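PDB 4AKL: nucleocapsid, which binds single- and double-stranded RNA, probably helps to package the viral genome, and probably also cuts double-stranded DNA without sequence preference. Local coordinates for residues Tyr156-Glu161 / Pro425-Ile430. Numbering follows the deposited sequence.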
loop_
_atom_site.group_PDB
_atom_site.type_symbol
_atom_site.label_atom_id
_atom_site.label_comp_id
_atom_site.label_asym_id
_atom_site.label_seq_id
_atom_site.Cartn_x
_atom_site.Cartn_y
_atom_site.Cartn_z
ATOM N N TYR A 156 16.457 9.105 10.271
ATOM C CA TYR A 156 16.169 7.773 10.819
ATOM C C TYR A 156 17.335 7.385 11.669
ATOM O O TYR A 156 18.439 7.184 11.157
ATOM C CB TYR A 156 15.966 6.768 9.713
ATOM C CG TYR A 156 15.330 5.448 10.088
ATOM C CD1 TYR A 156 14.059 5.390 10.622
ATOM C CD2 TYR A 156 15.979 4.237 9.831
ATOM C CE1 TYR A 156 13.448 4.162 10.933
ATOM C CE2 TYR A 156 15.374 3.006 10.136
ATOM C CZ TYR A 156 14.115 2.977 10.687
ATOM O OH TYR A 156 13.527 1.759 10.988
ATOM N N LYS A 157 17.073 7.283 12.969
ATOM C CA LYS A 157 18.096 6.960 13.955
ATOM C C LYS A 157 18.186 5.459 14.136
ATOM O O LYS A 157 17.206 4.828 14.497
ATOM C CB LYS A 157 17.774 7.596 15.302
ATOM C CG LYS A 157 18.790 7.283 16.385
ATOM C CD LYS A 157 20.071 8.031 16.170
ATOM C CE LYS A 157 21.229 7.325 16.841
ATOM N NZ LYS A 157 20.857 6.692 18.136
ATOM N N VAL A 158 19.371 4.899 13.883
ATOM C CA VAL A 158 19.653 3.481 14.086
ATOM C C VAL A 158 20.959 3.388 14.848
ATOM O O VAL A 158 21.695 4.336 14.842
ATOM C CB VAL A 158 19.793 2.713 12.738
ATOM C CG1 VAL A 158 18.487 2.803 11.907
ATOM C CG2 VAL A 158 20.973 3.214 11.935
ATOM N N PRO A 159 21.246 2.245 15.500
ATOM C CA PRO A 159 22.550 1.984 16.101
ATOM C C PRO A 159 23.692 2.071 15.092
ATOM O O PRO A 159 23.511 1.660 13.958
ATOM C CB PRO A 159 22.445 0.538 16.581
ATOM C CG PRO A 159 21.061 0.218 16.580
ATOM C CD PRO A 159 20.304 1.150 15.752
ATOM N N GLY A 160 24.850 2.599 15.533
ATOM C CA GLY A 160 26.041 2.774 14.693
ATOM C C GLY A 160 26.500 1.540 13.927
ATOM O O GLY A 160 27.003 1.647 12.809
ATOM N N GLU A 161 26.323 0.369 14.520
ATOM C CA GLU A 161 26.758 -0.875 13.906
ATOM C C GLU A 161 25.915 -1.366 12.714
ATOM O O GLU A 161 26.296 -2.337 12.062
ATOM C CB GLU A 161 26.840 -1.984 14.969
ATOM C CG GLU A 161 25.513 -2.326 15.653
ATOM C CD GLU A 161 25.518 -3.707 16.316
ATOM O OE1 GLU A 161 25.995 -4.688 15.687
ATOM O OE2 GLU A 161 25.044 -3.811 17.477
ATOM N N PRO A 425 15.043 -1.903 17.480
ATOM C CA PRO A 425 15.008 -3.294 17.138
ATOM C C PRO A 425 14.259 -3.556 15.839
ATOM O O PRO A 425 14.458 -4.593 15.272
ATOM C CB PRO A 425 14.268 -3.935 18.342
ATOM C CG PRO A 425 13.508 -2.896 18.861
ATOM C CD PRO A 425 14.355 -1.691 18.753
ATOM N N CYS A 426 13.408 -2.616 15.395
ATOM C CA CYS A 426 12.789 -2.721 14.107
ATOM C C CYS A 426 13.861 -2.735 13.028
ATOM O O CYS A 426 13.936 -3.682 12.198
ATOM C CB CYS A 426 11.850 -1.555 13.867
ATOM S SG CYS A 426 10.945 -1.706 12.283
ATOM N N ALA A 427 14.686 -1.692 13.029
ATOM C CA ALA A 427 15.707 -1.560 11.999
ATOM C C ALA A 427 16.744 -2.693 12.133
ATOM O O ALA A 427 17.150 -3.295 11.143
ATOM C CB ALA A 427 16.344 -0.200 12.058
ATOM N N ARG A 428 17.155 -3.026 13.343
ATOM C CA ARG A 428 18.123 -4.114 13.459
ATOM C C ARG A 428 17.623 -5.385 12.763
ATOM O O ARG A 428 18.394 -6.046 12.072
ATOM C CB ARG A 428 18.476 -4.401 14.898
ATOM C CG ARG A 428 19.375 -3.328 15.478
ATOM C CD ARG A 428 19.786 -3.644 16.879
ATOM N NE ARG A 428 18.820 -3.143 17.871
ATOM C CZ ARG A 428 18.177 -3.866 18.813
ATOM N NH1 ARG A 428 18.342 -5.185 18.963
ATOM N NH2 ARG A 428 17.351 -3.245 19.623
ATOM N N THR A 429 16.346 -5.686 12.935
ATOM C CA THR A 429 15.766 -6.916 12.451
ATOM C C THR A 429 15.569 -6.910 10.918
ATOM O O THR A 429 15.773 -7.949 10.262
ATOM C CB THR A 429 14.437 -7.148 13.158
ATOM O OG1 THR A 429 14.649 -7.111 14.572
ATOM C CG2 THR A 429 13.768 -8.495 12.717
ATOM N N ILE A 430 15.158 -5.765 10.357
ATOM C CA ILE A 430 15.071 -5.565 8.907
ATOM C C ILE A 430 16.418 -5.814 8.234
ATOM O O ILE A 430 16.500 -6.509 7.255
ATOM C CB ILE A 430 14.590 -4.133 8.564
ATOM C CG1 ILE A 430 13.087 -3.976 8.869
ATOM C CG2 ILE A 430 14.818 -3.798 7.090
ATOM C CD1 ILE A 430 12.495 -2.548 8.757
#
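The methyl group of A427, on the first turn of helix 425-440, is met by two side chains of the chain segment 156-161, the phenol of Y156 and one branch of V158. On the V158 side CG1 makes the touch, 3.7 Å from A427 CB; its chi1 of -60° sets this methyl beside the backbone N and anti to the carbonyl carbon. Y156 brings the far end of its ring, with CE2 3.9 Å and OH 3.6 Å from A427 CB. The ring is oblique to the methyl, and its hydroxyl, although lying against the helix, is hydrogen-bonded to S458. The CA atoms of V158 and A427 are 6.7 Å apart, the closest such pair across the contact.

R428 extends the contact toward P159. Its CB leads to CG, which lies 4.1 Å from P159 CG. The next carbon, CD, remains at the same proline atom, and the R428 and P159 side chains cross at about a right angle. A bend at chi3 (-88°) then turns the chain back toward the start of its own helix. There NE donates to N423 O, and P425 CA lies 3.4 Å off one guanidinium face, displaced toward its rim. The NE bond ties the polar end to the residues leading into the helix, with a weak bond from NH2 to T422 O adding to it, while CG and CD serve the apolar contact.

The loop carrying V158 and P159 connects the short strand 155-156, paired in parallel with 480-481 near the C-terminus, to helix 163-181. Around this buried junction, helix 450-460 packs on Y156 through L455 and L459, strand 480-481 touches both Y156 and V158 through I481, and helix 163-181 reaches V158 through V163.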